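PDB 1ZZG: glucose-6-phosphate isomerase from Thermus thermophilus, which probably catalyses the reversible isomerisation of glucose 6-phosphate to fructose 6-phosphate, a step of glycolysis and gluconeogenesis. Local coordinates for residues P37-G42 and P181-G186; T159-G164 and A177-K182; L310-A315 and L342-A347. All coordinates share one frame; numbering follows the deposited sequence.

Contact 1: P37-G42 and P181-G186; sequences PGSMLG and PKEVGG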
ATOM      1  N   PRO A  37     -24.744  26.687   0.978  1.00 44.87           N
ATOM      2  CA  PRO A  37     -25.068  25.302   0.630  1.00 42.34           C
ATOM      3  C   PRO A  37     -24.244  24.813  -0.559  1.00 39.85           C
ATOM      4  O   PRO A  37     -24.023  25.555  -1.518  1.00 38.69           O
ATOM      5  CB  PRO A  37     -26.560  25.372   0.312  1.00 44.09           C
ATOM      6  CG  PRO A  37     -27.039  26.427   1.262  1.00 44.97           C
ATOM      7  CD  PRO A  37     -25.971  27.493   1.118  1.00 44.92           C
ATOM      8  N   GLY A  38     -23.778  23.569  -0.481  1.00 37.08           N
ATOM      9  CA  GLY A  38     -22.996  23.001  -1.564  1.00 33.98           C
ATOM     10  C   GLY A  38     -21.513  23.337  -1.562  1.00 31.91           C
ATOM     11  O   GLY A  38     -20.822  23.062  -2.538  1.00 31.11           O
ATOM     12  N   SER A  39     -21.012  23.929  -0.482  1.00 29.00           N
ATOM     13  CA  SER A  39     -19.594  24.270  -0.421  1.00 28.02           C
ATOM     14  C   SER A  39     -18.747  23.047  -0.053  1.00 25.79           C
ATOM     15  O   SER A  39     -17.520  23.072  -0.156  1.00 26.02           O
ATOM     16  CB  SER A  39     -19.360  25.402   0.585  1.00 27.67           C
ATOM     17  OG  SER A  39     -19.722  25.012   1.895  1.00 31.29           O
ATOM     18  N   MET A  40     -19.413  21.980   0.379  1.00 24.11           N
ATOM     19  CA  MET A  40     -18.737  20.734   0.748  1.00 23.36           C
ATOM     20  C   MET A  40     -17.678  20.891   1.847  1.00 22.86           C
ATOM     21  O   MET A  40     -16.661  20.197   1.843  1.00 22.57           O
ATOM     22  CB  MET A  40     -18.104  20.112  -0.503  1.00 24.72           C
ATOM     23  CG  MET A  40     -19.098  19.821  -1.623  1.00 26.11           C
ATOM     24  SD  MET A  40     -20.513  18.834  -1.057  1.00 30.30           S
ATOM     25  CE  MET A  40     -19.742  17.228  -0.791  1.00 28.27           C
ATOM     26  N   LEU A  41     -17.933  21.789   2.796  1.00 21.76           N
ATOM     27  CA  LEU A  41     -17.011  22.040   3.899  1.00 22.56           C
ATOM     28  C   LEU A  41     -17.502  21.456   5.229  1.00 21.68           C
ATOM     29  O   LEU A  41     -17.003  21.822   6.293  1.00 22.60           O
ATOM     30  CB  LEU A  41     -16.787  23.553   4.050  1.00 23.22           C
ATOM     31  CG  LEU A  41     -16.274  24.256   2.782  1.00 22.42           C
ATOM     32  CD1 LEU A  41     -16.019  25.733   3.069  1.00 24.33           C
ATOM     33  CD2 LEU A  41     -15.001  23.585   2.308  1.00 22.21           C
ATOM     34  N   GLY A  42     -18.471  20.544   5.160  1.00 22.00           N
ATOM     35  CA  GLY A  42     -19.017  19.931   6.362  1.00 19.52           C
ATOM     36  C   GLY A  42     -18.004  19.177   7.214  1.00 21.00           C
ATOM     37  O   GLY A  42     -18.248  18.923   8.393  1.00 20.02           O
ATOM     38  N   PRO A 181     -23.173  13.356   6.174  1.00 24.73           N
ATOM     39  CA  PRO A 181     -23.717  14.695   5.932  1.00 25.60           C
ATOM     40  C   PRO A 181     -23.618  15.131   4.473  1.00 25.26           C
ATOM     41  O   PRO A 181     -22.624  14.877   3.795  1.00 24.79           O
ATOM     42  CB  PRO A 181     -22.882  15.583   6.852  1.00 25.20           C
ATOM     43  CG  PRO A 181     -22.520  14.663   7.972  1.00 24.01           C
ATOM     44  CD  PRO A 181     -22.173  13.383   7.255  1.00 24.12           C
ATOM     45  N   LYS A 182     -24.666  15.793   4.002  1.00 26.17           N
ATOM     46  CA  LYS A 182     -24.709  16.284   2.633  1.00 26.25           C
ATOM     47  C   LYS A 182     -23.450  17.074   2.267  1.00 25.21           C
ATOM     48  O   LYS A 182     -22.876  16.881   1.193  1.00 24.80           O
ATOM     49  CB  LYS A 182     -25.942  17.173   2.445  1.00 28.29           C
ATOM     50  CG  LYS A 182     -26.088  17.733   1.040  1.00 32.33           C
ATOM     51  CD  LYS A 182     -27.286  18.668   0.944  1.00 37.47           C
ATOM     52  CE  LYS A 182     -27.432  19.212  -0.469  1.00 41.10           C
ATOM     53  NZ  LYS A 182     -28.525  20.223  -0.565  1.00 45.03           N
ATOM     54  N   GLU A 183     -23.022  17.958   3.165  1.00 24.52           N
ATOM     55  CA  GLU A 183     -21.842  18.796   2.920  1.00 25.24           C
ATOM     56  C   GLU A 183     -20.493  18.110   3.160  1.00 25.97           C
ATOM     57  O   GLU A 183     -19.448  18.769   3.152  1.00 25.65           O
ATOM     58  CB  GLU A 183     -21.914  20.069   3.771  1.00 26.01           C
ATOM     59  CG  GLU A 183     -23.102  20.984   3.471  1.00 30.11           C
ATOM     60  CD  GLU A 183     -23.154  21.449   2.022  1.00 33.12           C
ATOM     61  OE1 GLU A 183     -22.082  21.603   1.397  1.00 34.67           O
ATOM     62  OE2 GLU A 183     -24.270  21.679   1.507  1.00 33.48           O
ATOM     63  N   VAL A 184     -20.513  16.796   3.367  1.00 23.22           N
ATOM     64  CA  VAL A 184     -19.285  16.032   3.598  1.00 23.31           C
ATOM     65  C   VAL A 184     -18.962  15.106   2.423  1.00 23.27           C
ATOM     66  O   VAL A 184     -19.649  14.108   2.199  1.00 22.12           O
ATOM     67  CB  VAL A 184     -19.388  15.170   4.889  1.00 21.08           C
ATOM     68  CG1 VAL A 184     -18.167  14.260   5.019  1.00 21.46           C
ATOM     69  CG2 VAL A 184     -19.499  16.073   6.106  1.00 22.16           C
ATOM     70  N   GLY A 185     -17.912  15.439   1.681  1.00 23.81           N
ATOM     71  CA  GLY A 185     -17.523  14.615   0.551  1.00 24.84           C
ATOM     72  C   GLY A 185     -16.896  13.301   0.993  1.00 25.57           C
ATOM     73  O   GLY A 185     -16.383  13.185   2.105  1.00 24.71           O
ATOM     74  N   GLY A 186     -16.937  12.307   0.115  1.00 25.02           N
ATOM     75  CA  GLY A 186     -16.371  11.007   0.436  1.00 23.90           C
ATOM     76  C   GLY A 186     -14.966  10.989   1.019  1.00 23.63           C
ATOM     77  O   GLY A 186     -14.751  10.422   2.093  1.00 22.45           O
TER
HETATM   78  O   HOH W   1     -15.924  17.548   1.385  1.00 27.66           O
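E183 reaches into the curl of P37-G42 and lets its carboxylate be gripped by backbone N-H groups. Its CG sits beside its own backbone N, and a second bend at chi2 (-58°) turns the acid back onto the loop. OE2 takes a nearly straight hydrogen bond from the N of G38 at 2.8 Å, entering from somewhat above the carboxylate plane. OE1 accepts from the N of M40 at 2.9 Å, almost along its C-O axis. With both oxygens held by different amides, the carboxylate cannot turn freely, and the N-H groups around it would favour its charged form.

The side chain of M40 crosses that of E183 at about a right angle. Bent at chi2 and chi3, it carries SD past the carboxylate and lays CE against the backbone of G185, 3.6 Å from its N. Next to this crossing the main chains meet directly: the N of G42 donates to the O of E183 at 2.9 Å, from above the carbonyl plane, while CG2 of V184 rests 3.6 Å from the C of G42. One water bridges the O of M40 to the N of G185.

On its own side, P181-V184 is a type I turn, closed by V184 N to P181 O. K125 bonds the carbonyls of K182 and V184, F397 packs on M40 and L41, and G185 is about 8 Å from the side chain of E267, the predicted proton donor. The contact thus joins the loop between helices 20-32 and 52-61 to the one leading from strand 176-179 to helix 193-201.

Contact 2: T159-G164 and A177-K182; sequences TDPKEG and AFAIPK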
ATOM      1  N   THR A 159     -25.039   6.171   4.499  1.00 22.76           N
ATOM      2  CA  THR A 159     -25.198   6.885   3.235  1.00 23.57           C
ATOM      3  C   THR A 159     -25.836   8.265   3.445  1.00 24.60           C
ATOM      4  O   THR A 159     -26.161   8.640   4.572  1.00 24.98           O
ATOM      5  CB  THR A 159     -26.087   6.045   2.277  1.00 23.64           C
ATOM      6  OG1 THR A 159     -26.049   6.592   0.955  1.00 23.40           O
ATOM      7  CG2 THR A 159     -27.528   6.024   2.770  1.00 24.11           C
ATOM      8  N   ASP A 160     -26.012   9.017   2.363  1.00 24.50           N
ATOM      9  CA  ASP A 160     -26.632  10.342   2.454  1.00 26.78           C
ATOM     10  C   ASP A 160     -27.939  10.215   3.239  1.00 27.72           C
ATOM     11  O   ASP A 160     -28.636   9.208   3.139  1.00 27.66           O
ATOM     12  CB  ASP A 160     -26.942  10.889   1.059  1.00 27.33           C
ATOM     13  CG  ASP A 160     -27.452  12.319   1.094  1.00 29.82           C
ATOM     14  OD1 ASP A 160     -26.616  13.247   1.041  1.00 30.19           O
ATOM     15  OD2 ASP A 160     -28.687  12.514   1.193  1.00 29.21           O
ATOM     16  N   PRO A 161     -28.293  11.240   4.026  1.00 28.41           N
ATOM     17  CA  PRO A 161     -29.538  11.150   4.793  1.00 28.71           C
ATOM     18  C   PRO A 161     -30.827  11.112   3.969  1.00 29.37           C
ATOM     19  O   PRO A 161     -31.848  10.601   4.438  1.00 28.63           O
ATOM     20  CB  PRO A 161     -29.467  12.378   5.699  1.00 28.31           C
ATOM     21  CG  PRO A 161     -28.723  13.375   4.848  1.00 27.97           C
ATOM     22  CD  PRO A 161     -27.618  12.533   4.251  1.00 27.02           C
ATOM     23  N   LYS A 162     -30.781  11.621   2.742  1.00 31.35           N
ATOM     24  CA  LYS A 162     -31.984  11.663   1.910  1.00 34.67           C
ATOM     25  C   LYS A 162     -31.868  11.178   0.458  1.00 35.01           C
ATOM     26  O   LYS A 162     -32.853  10.719  -0.114  1.00 35.35           O
ATOM     27  CB  LYS A 162     -32.548  13.092   1.907  1.00 36.27           C
ATOM     28  CG  LYS A 162     -32.909  13.628   3.290  1.00 39.40           C
ATOM     29  CD  LYS A 162     -33.427  15.056   3.223  1.00 43.71           C
ATOM     30  CE  LYS A 162     -32.411  15.982   2.568  1.00 46.05           C
ATOM     31  NZ  LYS A 162     -32.895  17.391   2.484  1.00 49.32           N
ATOM     32  N   GLU A 163     -30.681  11.276  -0.138  1.00 34.38           N
ATOM     33  CA  GLU A 163     -30.495  10.876  -1.537  1.00 35.11           C
ATOM     34  C   GLU A 163     -29.926   9.474  -1.757  1.00 34.53           C
ATOM     35  O   GLU A 163     -29.331   8.883  -0.859  1.00 32.33           O
ATOM     36  CB  GLU A 163     -29.556  11.854  -2.250  1.00 36.61           C
ATOM     37  CG  GLU A 163     -29.885  13.330  -2.095  1.00 41.22           C
ATOM     38  CD  GLU A 163     -31.243  13.688  -2.658  1.00 43.83           C
ATOM     39  OE1 GLU A 163     -31.664  13.056  -3.653  1.00 44.76           O
ATOM     40  OE2 GLU A 163     -31.880  14.613  -2.113  1.00 46.09           O
ATOM     41  N   GLY A 164     -30.109   8.965  -2.974  1.00 32.91           N
ATOM     42  CA  GLY A 164     -29.558   7.672  -3.338  1.00 33.17           C
ATOM     43  C   GLY A 164     -30.354   6.410  -3.073  1.00 32.07           C
ATOM     44  O   GLY A 164     -31.245   6.383  -2.225  1.00 31.01           O
ATOM     45  N   ALA A 177     -29.581   2.781   9.827  1.00 29.29           N
ATOM     46  CA  ALA A 177     -28.829   3.583   8.879  1.00 29.05           C
ATOM     47  C   ALA A 177     -28.202   4.793   9.545  1.00 29.51           C
ATOM     48  O   ALA A 177     -28.790   5.416  10.433  1.00 28.72           O
ATOM     49  CB  ALA A 177     -29.734   4.020   7.733  1.00 29.41           C
ATOM     50  N   PHE A 178     -26.987   5.100   9.119  1.00 27.20           N
ATOM     51  CA  PHE A 178     -26.255   6.237   9.635  1.00 26.12           C
ATOM     52  C   PHE A 178     -26.081   7.185   8.465  1.00 24.34           C
ATOM     53  O   PHE A 178     -26.093   6.762   7.310  1.00 24.24           O
ATOM     54  CB  PHE A 178     -24.908   5.782  10.194  1.00 25.14           C
ATOM     55  CG  PHE A 178     -25.013   5.105  11.530  1.00 25.93           C
ATOM     56  CD1 PHE A 178     -25.165   5.855  12.692  1.00 26.90           C
ATOM     57  CD2 PHE A 178     -24.962   3.719  11.627  1.00 26.84           C
ATOM     58  CE1 PHE A 178     -25.261   5.236  13.933  1.00 27.10           C
ATOM     59  CE2 PHE A 178     -25.056   3.086  12.861  1.00 26.87           C
ATOM     60  CZ  PHE A 178     -25.204   3.846  14.018  1.00 28.77           C
ATOM     61  N   ALA A 179     -25.911   8.466   8.768  1.00 24.47           N
ATOM     62  CA  ALA A 179     -25.801   9.465   7.726  1.00 24.13           C
ATOM     63  C   ALA A 179     -24.440  10.081   7.459  1.00 24.52           C
ATOM     64  O   ALA A 179     -23.673  10.372   8.375  1.00 23.81           O
ATOM     65  CB  ALA A 179     -26.802  10.587   8.006  1.00 24.83           C
ATOM     66  N   ILE A 180     -24.150  10.260   6.177  1.00 24.31           N
ATOM     67  CA  ILE A 180     -22.944  10.947   5.759  1.00 23.98           C
ATOM     68  C   ILE A 180     -23.559  12.307   5.432  1.00 24.72           C
ATOM     69  O   ILE A 180     -24.410  12.414   4.540  1.00 24.35           O
ATOM     70  CB  ILE A 180     -22.332  10.353   4.479  1.00 24.51           C
ATOM     71  CG1 ILE A 180     -21.791   8.951   4.762  1.00 24.64           C
ATOM     72  CG2 ILE A 180     -21.209  11.265   3.971  1.00 25.56           C
ATOM     73  CD1 ILE A 180     -21.249   8.244   3.520  1.00 20.75           C
ATOM     74  N   PRO A 181     -23.173  13.356   6.174  1.00 24.73           N
ATOM     75  CA  PRO A 181     -23.717  14.695   5.932  1.00 25.60           C
ATOM     76  C   PRO A 181     -23.618  15.131   4.473  1.00 25.26           C
ATOM     77  O   PRO A 181     -22.624  14.877   3.795  1.00 24.79           O
ATOM     78  CB  PRO A 181     -22.882  15.583   6.852  1.00 25.20           C
ATOM     79  CG  PRO A 181     -22.520  14.663   7.972  1.00 24.01           C
ATOM     80  CD  PRO A 181     -22.173  13.383   7.255  1.00 24.12           C
ATOM     81  N   LYS A 182     -24.666  15.793   4.002  1.00 26.17           N
ATOM     82  CA  LYS A 182     -24.709  16.284   2.633  1.00 26.25           C
ATOM     83  C   LYS A 182     -23.450  17.074   2.267  1.00 25.21           C
ATOM     84  O   LYS A 182     -22.876  16.881   1.193  1.00 24.80           O
ATOM     85  CB  LYS A 182     -25.942  17.173   2.445  1.00 28.29           C
ATOM     86  CG  LYS A 182     -26.088  17.733   1.040  1.00 32.33           C
ATOM     87  CD  LYS A 182     -27.286  18.668   0.944  1.00 37.47           C
ATOM     88  CE  LYS A 182     -27.432  19.212  -0.469  1.00 41.10           C
ATOM     89  NZ  LYS A 182     -28.525  20.223  -0.565  1.00 45.03           N
TER
HETATM   90  O   HOH W   2     -24.110  12.596   1.822  1.00 25.54           O
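The carboxylate of D160 and the phenyl ring of F178 are the flat groups here. F178 points away from T159-G164, packs on P193 and L197 of helix 193-201, and makes a cation-pi contact with K176. The carboxylate works within its own loop: from above its plane, OD2 receives two backbone amides at once, K162 N at 2.8 Å and E163 N at 2.7 Å, the latter nearly straight (170°). The K162 bond makes an Asx turn, and E163 completes an Asx motif; with CG anti to the backbone N (chi1 -174°), OD2 reaches both amides. This double grip fixes the carboxylate and would tend to keep it ionised. OD1 lies toward K182, 3.9 Å from its CA. A water sits 2.7 Å from both D160 OD1 and I180 O, placed to donate to each, though it has more acceptors near it than protons to give.

The puckered ring of P161 offers two carbons. CB meets the CB of A179, at the strand's end, at 4.0 Å, and CD lies 3.2 Å from the O of I180 just beyond it, the same oxygen the water approaches.

Strand 155-159 ends by pairing with 176-179 through one parallel bridge, T159 with A179. The N of T159 donates to the O of F178 at 3.1 Å, in the plane of that carbonyl, and the O of T159 accepts from the N of I180 at 3.0 Å, from well above the carbonyl plane.

The pairing closes a right-handed beta-alpha-beta crossover: strand 155-159, helix 165-173, then strand 176-179 at the edge of the five-stranded parallel sheet. R167 of that helix bonds the carbonyls of T159 and D160, while I180 packs against helix 193-201.

Contact 3: L310-A315 and L342-A347; sequences LVIPEA and LLKAEA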
ATOM      1  N   LEU A 310       7.735  13.359   6.552  1.00 23.87           N
ATOM      2  CA  LEU A 310       7.876  12.188   7.401  1.00 25.43           C
ATOM      3  C   LEU A 310       7.074  12.367   8.684  1.00 26.26           C
ATOM      4  O   LEU A 310       7.269  13.329   9.426  1.00 27.48           O
ATOM      5  CB  LEU A 310       9.351  11.937   7.750  1.00 25.44           C
ATOM      6  CG  LEU A 310      10.156  10.958   6.886  1.00 26.26           C
ATOM      7  CD1 LEU A 310      10.223  11.445   5.450  1.00 25.43           C
ATOM      8  CD2 LEU A 310      11.554  10.813   7.464  1.00 27.95           C
ATOM      9  N   VAL A 311       6.163  11.436   8.934  1.00 26.21           N
ATOM     10  CA  VAL A 311       5.333  11.465  10.128  1.00 24.55           C
ATOM     11  C   VAL A 311       6.005  10.544  11.132  1.00 26.15           C
ATOM     12  O   VAL A 311       6.117   9.337  10.893  1.00 25.87           O
ATOM     13  CB  VAL A 311       3.919  10.957   9.809  1.00 23.68           C
ATOM     14  CG1 VAL A 311       3.058  10.953  11.072  1.00 24.31           C
ATOM     15  CG2 VAL A 311       3.305  11.832   8.735  1.00 22.12           C
ATOM     16  N   ILE A 312       6.444  11.109  12.253  1.00 25.83           N
ATOM     17  CA  ILE A 312       7.160  10.341  13.269  1.00 26.17           C
ATOM     18  C   ILE A 312       6.585  10.423  14.681  1.00 26.77           C
ATOM     19  O   ILE A 312       6.405  11.513  15.225  1.00 28.35           O
ATOM     20  CB  ILE A 312       8.626  10.815  13.353  1.00 27.16           C
ATOM     21  CG1 ILE A 312       9.261  10.788  11.963  1.00 27.66           C
ATOM     22  CG2 ILE A 312       9.390   9.971  14.362  1.00 25.72           C
ATOM     23  CD1 ILE A 312      10.602  11.491  11.892  1.00 26.21           C
ATOM     24  N   PRO A 313       6.296   9.264  15.298  1.00 27.35           N
ATOM     25  CA  PRO A 313       5.753   9.252  16.659  1.00 27.45           C
ATOM     26  C   PRO A 313       6.905   9.521  17.631  1.00 28.93           C
ATOM     27  O   PRO A 313       8.057   9.214  17.327  1.00 28.73           O
ATOM     28  CB  PRO A 313       5.201   7.837  16.787  1.00 28.10           C
ATOM     29  CG  PRO A 313       6.180   7.044  15.980  1.00 28.55           C
ATOM     30  CD  PRO A 313       6.342   7.900  14.743  1.00 26.39           C
ATOM     31  N   GLU A 314       6.612  10.096  18.789  1.00 29.04           N
ATOM     32  CA  GLU A 314       7.676  10.381  19.747  1.00 30.44           C
ATOM     33  C   GLU A 314       7.676   9.469  20.963  1.00 30.94           C
ATOM     34  O   GLU A 314       8.613   9.493  21.760  1.00 31.15           O
ATOM     35  CB  GLU A 314       7.602  11.838  20.197  1.00 31.46           C
ATOM     36  CG  GLU A 314       7.851  12.815  19.068  1.00 34.21           C
ATOM     37  CD  GLU A 314       8.024  14.236  19.554  1.00 35.47           C
ATOM     38  OE1 GLU A 314       7.076  14.784  20.153  1.00 40.19           O
ATOM     39  OE2 GLU A 314       9.112  14.804  19.332  1.00 36.32           O
ATOM     40  N   ALA A 315       6.632   8.660  21.101  1.00 29.70           N
ATOM     41  CA  ALA A 315       6.532   7.744  22.226  1.00 29.05           C
ATOM     42  C   ALA A 315       5.649   6.554  21.889  1.00 29.76           C
ATOM     43  O   ALA A 315       4.721   6.659  21.081  1.00 28.68           O
ATOM     44  CB  ALA A 315       5.968   8.475  23.450  1.00 29.61           C
ATOM     45  N   LEU A 342      14.509   1.817  18.665  1.00 28.84           N
ATOM     46  CA  LEU A 342      15.062   1.512  17.347  1.00 27.79           C
ATOM     47  C   LEU A 342      14.268   2.257  16.275  1.00 26.97           C
ATOM     48  O   LEU A 342      14.836   2.917  15.407  1.00 28.88           O
ATOM     49  CB  LEU A 342      15.002   0.004  17.072  1.00 26.57           C
ATOM     50  CG  LEU A 342      15.502  -0.438  15.690  1.00 25.33           C
ATOM     51  CD1 LEU A 342      16.898   0.124  15.429  1.00 26.43           C
ATOM     52  CD2 LEU A 342      15.509  -1.955  15.610  1.00 26.13           C
ATOM     53  N   LEU A 343      12.950   2.132  16.347  1.00 27.52           N
ATOM     54  CA  LEU A 343      12.047   2.785  15.405  1.00 27.28           C
ATOM     55  C   LEU A 343      12.372   4.271  15.309  1.00 24.54           C
ATOM     56  O   LEU A 343      12.571   4.806  14.218  1.00 25.14           O
ATOM     57  CB  LEU A 343      10.597   2.581  15.866  1.00 27.60           C
ATOM     58  CG  LEU A 343       9.442   3.313  15.171  1.00 29.89           C
ATOM     59  CD1 LEU A 343       9.552   3.162  13.661  1.00 31.77           C
ATOM     60  CD2 LEU A 343       8.104   2.742  15.679  1.00 29.37           C
ATOM     61  N   LYS A 344      12.443   4.924  16.466  1.00 25.15           N
ATOM     62  CA  LYS A 344      12.736   6.357  16.550  1.00 27.61           C
ATOM     63  C   LYS A 344      14.093   6.684  15.940  1.00 26.24           C
ATOM     64  O   LYS A 344      14.234   7.642  15.191  1.00 25.14           O
ATOM     65  CB  LYS A 344      12.734   6.816  18.014  1.00 29.12           C
ATOM     66  CG  LYS A 344      12.003   8.131  18.290  1.00 32.81           C
ATOM     67  CD  LYS A 344      12.090   9.110  17.137  1.00 33.73           C
ATOM     68  CE  LYS A 344      11.357  10.406  17.461  1.00 35.44           C
ATOM     69  NZ  LYS A 344      12.248  11.406  18.104  1.00 33.40           N
ATOM     70  N   ALA A 345      15.095   5.885  16.284  1.00 27.03           N
ATOM     71  CA  ALA A 345      16.435   6.096  15.765  1.00 26.63           C
ATOM     72  C   ALA A 345      16.448   6.018  14.243  1.00 26.76           C
ATOM     73  O   ALA A 345      17.076   6.843  13.582  1.00 26.11           O
ATOM     74  CB  ALA A 345      17.389   5.065  16.353  1.00 25.58           C
ATOM     75  N   GLU A 346      15.754   5.028  13.684  1.00 25.88           N
ATOM     76  CA  GLU A 346      15.720   4.881  12.234  1.00 25.52           C
ATOM     77  C   GLU A 346      14.991   6.037  11.558  1.00 25.60           C
ATOM     78  O   GLU A 346      15.366   6.466  10.465  1.00 27.59           O
ATOM     79  CB  GLU A 346      15.052   3.563  11.838  1.00 25.79           C
ATOM     80  CG  GLU A 346      15.784   2.327  12.325  1.00 26.35           C
ATOM     81  CD  GLU A 346      15.370   1.090  11.565  1.00 28.41           C
ATOM     82  OE1 GLU A 346      15.778   0.953  10.393  1.00 28.54           O
ATOM     83  OE2 GLU A 346      14.621   0.265  12.127  1.00 27.90           O
ATOM     84  N   ALA A 347      13.947   6.538  12.209  1.00 25.58           N
ATOM     85  CA  ALA A 347      13.179   7.646  11.653  1.00 25.89           C
ATOM     86  C   ALA A 347      14.055   8.901  11.600  1.00 23.08           C
ATOM     87  O   ALA A 347      14.169   9.546  10.555  1.00 23.00           O
ATOM     88  CB  ALA A 347      11.935   7.898  12.508  1.00 23.33           C
TER
HETATM   89  O   HOH W   3      11.700  13.668  19.292  1.00 39.00           O
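Strand 306-313 of the six-stranded mixed sheet is packed here against helix 339-356, which leads into the neighbouring strand 360-366. Where they meet, the axes of strand 310-313 and helix 342-347 run nearly antiparallel (152°) and approach to 9.1 Å. A347 turns its CB toward the strand.

I312 is the strand's main contact. Its CG1 is anti to the carbonyl carbon and its CG2 anti to the backbone N. CG2, CG1 and CD1 all pack against one side of the A347 methyl, with CG2 3.8 Å and CD1 3.9 Å from the CB of A347. One turn earlier on the helix, K344 crosses I312 at about a right angle. Its chain departs from the usual staggered torsions at chi1 (-136°) and chi2 (-33°), which swings it over the end of the strand. There the CE of K344 rests 3.7 Å from I312 CG2 and 3.5 Å from the O of P313. L310 adds a looser touch, its CD2 near the O of A347.

Beyond P313 the ammonium group passes toward E314 and water. A water accepts from the NZ of K344 at 2.6 Å and donates to OE2 of E314; each charge also has a direct salt bridge, K344 with E348 and E314 with R3.

The contact is therefore mainly apolar, and the lysine serves it twice, with its aliphatic chain over I312 and its charge kept outside by solvent and E348. The price is the carbonyl oxygen of P313, which is buried without a hydrogen-bonding partner, with the K344 methylenes, CE nearest, against it.

Overall arrangement
Contacts 1 and 2 share P181 and K182 and lie 11 Å apart between centres, so the chain that leaves the edge strand of the parallel sheet in contact 2 goes on to receive 37-42 in contact 1. Contact 3 belongs to the mixed sheet, on the opposite side of the chain's centre, with its centre 35 Å and 39 Å from theirs. Contact 1 is a surface meeting of two loops, dominated by a carboxylate bound to amides; contact 2, partly buried, mixes strand pairing with an Asx turn; contact 3 is buried and mostly apolar, helix on strand, with a K344-E314 water bridge at one end. Polar backbone bonding thus gives way to side-chain packing.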